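Local coordinates for protein endo-1,4-beta-xylanase (Pseudoalteromonas haloplanktis, PDB 1H12) that hydrolyses internal beta-1,4 linkages of xylan at low temperature as a cold-adapted family 8 glycosidase, and probably acts on cellulose-type beta-glucans too, at residues Lys231-Leu236 and Gln299-Ser304. Sequence-based numbering, arbitrary orientation.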
ATOM      1  N   LYS A 231       4.773   6.631 -16.751  1.00  9.31           N
ATOM      2  CA  LYS A 231       4.840   7.935 -16.112  1.00  9.31           C
ATOM      3  C   LYS A 231       5.062   7.764 -14.610  1.00  8.85           C
ATOM      4  O   LYS A 231       5.672   8.664 -14.004  1.00  9.39           O
ATOM      5  CB  LYS A 231       3.572   8.728 -16.387  1.00 10.94           C
ATOM      6  CG  LYS A 231       3.566   9.359 -17.785  1.00 15.52           C
ATOM      7  CD  LYS A 231       2.373  10.254 -17.985  1.00 19.49           C
ATOM      8  CE  LYS A 231       2.370  11.026 -19.252  1.00 27.70           C
ATOM      9  NZ  LYS A 231       1.037  11.762 -19.483  1.00 31.41           N
ATOM     10  N   SER A 232       4.588   6.676 -14.026  1.00  8.33           N
ATOM     11  CA  SER A 232       4.764   6.449 -12.603  1.00  8.16           C
ATOM     12  C   SER A 232       6.230   6.115 -12.294  1.00  8.50           C
ATOM     13  O   SER A 232       6.803   6.625 -11.325  1.00  8.39           O
ATOM     14  CB  SER A 232       3.823   5.369 -12.132  1.00  7.98           C
ATOM     15  OG  SER A 232       3.968   5.148 -10.740  1.00  8.37           O
ATOM     16  N   ARG A 233       6.810   5.258 -13.118  1.00  8.46           N
ATOM     17  CA  ARG A 233       8.239   4.988 -12.958  1.00  8.76           C
ATOM     18  C   ARG A 233       9.046   6.280 -13.146  1.00  9.20           C
ATOM     19  O   ARG A 233      10.028   6.496 -12.428  1.00  9.90           O
ATOM     20  CB  ARG A 233       8.701   3.868 -13.873  1.00  9.52           C
ATOM     21  CG  ARG A 233       8.023   2.541 -13.578  1.00  9.57           C
ATOM     22  CD  ARG A 233       8.670   1.341 -14.222  1.00 10.08           C
ATOM     23  NE  ARG A 233       7.969   0.151 -13.870  1.00  9.98           N
ATOM     24  CZ  ARG A 233       6.919  -0.346 -14.514  1.00 10.33           C
ATOM     25  NH1 ARG A 233       6.537   0.105 -15.710  1.00 12.38           N
ATOM     26  NH2 ARG A 233       6.248  -1.333 -13.968  1.00 11.10           N
ATOM     27  N   THR A 234       8.671   7.118 -14.103  1.00  9.44           N
ATOM     28  CA  THR A 234       9.372   8.369 -14.301  1.00  9.51           C
ATOM     29  C   THR A 234       9.240   9.268 -13.087  1.00  8.97           C
ATOM     30  O   THR A 234      10.216   9.878 -12.639  1.00 10.05           O
ATOM     31  CB  THR A 234       8.898   9.030 -15.579  1.00 10.78           C
ATOM     32  OG1 THR A 234       9.230   8.204 -16.668  1.00 12.82           O
ATOM     33  CG2 THR A 234       9.574  10.438 -15.751  1.00 12.80           C
ATOM     34  N   LEU A 235       8.045   9.360 -12.529  1.00  8.98           N
ATOM     35  CA  LEU A 235       7.834  10.174 -11.335  1.00  8.93           C
ATOM     36  C   LEU A 235       8.718   9.672 -10.190  1.00  8.82           C
ATOM     37  O   LEU A 235       9.369  10.467  -9.509  1.00  8.95           O
ATOM     38  CB  LEU A 235       6.330  10.165 -10.962  1.00  9.51           C
ATOM     39  CG  LEU A 235       5.875  10.906  -9.709  1.00  9.96           C
ATOM     40  CD1 LEU A 235       6.163  10.210  -8.423  1.00  9.51           C
ATOM     41  CD2 LEU A 235       6.379  12.305  -9.666  1.00 11.42           C
ATOM     42  N   LEU A 236       8.693   8.367  -9.952  1.00  8.29           N
ATOM     43  CA  LEU A 236       9.507   7.821  -8.887  1.00  8.58           C
ATOM     44  C   LEU A 236      10.990   8.018  -9.131  1.00  8.48           C
ATOM     45  O   LEU A 236      11.731   8.382  -8.223  1.00  9.30           O
ATOM     46  CB  LEU A 236       9.177   6.348  -8.624  1.00  8.64           C
ATOM     47  CG  LEU A 236       7.812   6.097  -7.969  1.00  8.71           C
ATOM     48  CD1 LEU A 236       7.551   4.618  -7.913  1.00  9.57           C
ATOM     49  CD2 LEU A 236       7.741   6.758  -6.575  1.00  9.96           C
ATOM     50  N   GLN A 299      15.499  -2.469 -12.375  1.00 12.20           N
ATOM     51  CA  GLN A 299      16.334  -1.598 -13.165  1.00 12.53           C
ATOM     52  C   GLN A 299      17.268  -0.820 -12.228  1.00 12.36           C
ATOM     53  O   GLN A 299      17.167  -0.889 -11.015  1.00 11.55           O
ATOM     54  CB  GLN A 299      15.480  -0.644 -13.964  1.00 14.74           C
ATOM     55  CG  GLN A 299      14.432  -1.252 -14.875  1.00 18.03           C
ATOM     56  N   ALA A 300      18.217  -0.118 -12.810  1.00 12.25           N
ATOM     57  CA  ALA A 300      19.187   0.599 -12.011  1.00 12.30           C
ATOM     58  C   ALA A 300      18.501   1.555 -11.020  1.00 11.37           C
ATOM     59  O   ALA A 300      18.976   1.690  -9.894  1.00 11.59           O
ATOM     60  CB  ALA A 300      20.173   1.385 -12.927  1.00 13.14           C
ATOM     61  N   TRP A 301      17.428   2.233 -11.443  1.00 11.11           N
ATOM     62  CA  TRP A 301      16.827   3.201 -10.528  1.00 10.66           C
ATOM     63  C   TRP A 301      16.217   2.513  -9.299  1.00  9.53           C
ATOM     64  O   TRP A 301      16.255   3.088  -8.205  1.00 10.17           O
ATOM     65  CB  TRP A 301      15.812   4.096 -11.211  1.00 11.75           C
ATOM     66  CG  TRP A 301      14.473   3.457 -11.564  1.00 12.61           C
ATOM     67  CD1 TRP A 301      14.104   2.869 -12.730  1.00 14.06           C
ATOM     68  CD2 TRP A 301      13.326   3.418 -10.703  1.00 12.24           C
ATOM     69  NE1 TRP A 301      12.796   2.433 -12.639  1.00 14.72           N
ATOM     70  CE2 TRP A 301      12.298   2.732 -11.404  1.00 12.88           C
ATOM     71  CE3 TRP A 301      13.080   3.883  -9.432  1.00 11.57           C
ATOM     72  CZ2 TRP A 301      11.029   2.531 -10.851  1.00 13.19           C
ATOM     73  CZ3 TRP A 301      11.808   3.621  -8.878  1.00 12.72           C
ATOM     74  CH2 TRP A 301      10.834   2.975  -9.581  1.00 13.01           C
ATOM     75  N   HIS A 302      15.639   1.316  -9.449  1.00  9.61           N
ATOM     76  CA  HIS A 302      15.066   0.643  -8.293  1.00  9.24           C
ATOM     77  C   HIS A 302      16.144   0.366  -7.261  1.00  8.95           C
ATOM     78  O   HIS A 302      15.968   0.565  -6.059  1.00  9.44           O
ATOM     79  CB  HIS A 302      14.446  -0.716  -8.624  1.00  9.30           C
ATOM     80  CG  HIS A 302      13.327  -0.703  -9.616  1.00  9.18           C
ATOM     81  ND1 HIS A 302      13.540  -0.716 -10.979  1.00 12.75           N
ATOM     82  CD2 HIS A 302      11.985  -0.758  -9.421  1.00  9.43           C
ATOM     83  CE1 HIS A 302      12.348  -0.788 -11.549  1.00 12.00           C
ATOM     84  NE2 HIS A 302      11.382  -0.802 -10.638  1.00 10.21           N
ATOM     85  N   LYS A 303      17.267  -0.139  -7.748  1.00  9.61           N
ATOM     86  CA  LYS A 303      18.372  -0.563  -6.890  1.00  9.82           C
ATOM     87  C   LYS A 303      18.960   0.625  -6.184  1.00  9.79           C
ATOM     88  O   LYS A 303      19.248   0.568  -4.982  1.00 10.70           O
ATOM     89  CB  LYS A 303      19.411  -1.301  -7.744  1.00 10.45           C
ATOM     90  CG  LYS A 303      18.909  -2.549  -8.394  1.00 12.19           C
ATOM     91  CD  LYS A 303      19.933  -3.054  -9.489  1.00 15.93           C
ATOM     92  CE  LYS A 303      19.493  -4.059 -10.289  1.00 19.47           C
ATOM     93  NZ  LYS A 303      20.609  -4.455 -11.269  1.00 18.67           N
ATOM     94  N   SER A 304      19.211   1.708  -6.896  1.00  9.70           N
ATOM     95  CA  SER A 304      19.765   2.898  -6.283  1.00 10.41           C
ATOM     96  C   SER A 304      18.808   3.465  -5.234  1.00  9.23           C
ATOM     97  O   SER A 304      19.205   3.874  -4.153  1.00 10.41           O
ATOM     98  CB  SER A 304      20.071   3.941  -7.392  1.00 13.11           C
ATOM     99  OG  SER A 304      20.558   5.131  -6.857  1.00 15.31           O
TER
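The indole of W301 presents one face to the backbone O of R233 and the opposite face to the imidazole of H302, whose ND1 stands 3.6 Å above the indole plane, nearer the ring's border than its middle. The imidazole in turn has W301 CE2 above the middle of its ring and the carbonyl carbon of Q299 in plane at its edge. The contact of W301 with R233 and L236 joins helices 219-243 and 300-318 of the (alpha/alpha)6 barrel of family 8 glycosidases, and exemplifies how one large ring bridges two helices: the closest CA atoms of the two segments, those of L236 and W301, remain 8.8 Å apart. With chi1 of W301 at 74°, its CG is tucked between the backbone N and C, and the six-membered ring reaches across. There L236 CB meets W301 CZ3 obliquely at 3.8 Å, while R233 CB lies 4.0 Å from W301 CZ2. The arginine chain passes the indole at about a right angle and runs on, extended, to a guanidinium whose NH2 forms salt bridges with D210 and D292. D292 also hydrogen-bonds H302 NE2, so a single carboxylate ties the arginine to the imidazole flanking the tryptophan. At the start of helix 300-318, the other imidazole nitrogen accepts the N-H of the N-cap residue: Q299 N to H302 ND1 is 3.0 Å and nearly straight, though the donor sits 37° out of the ring plane.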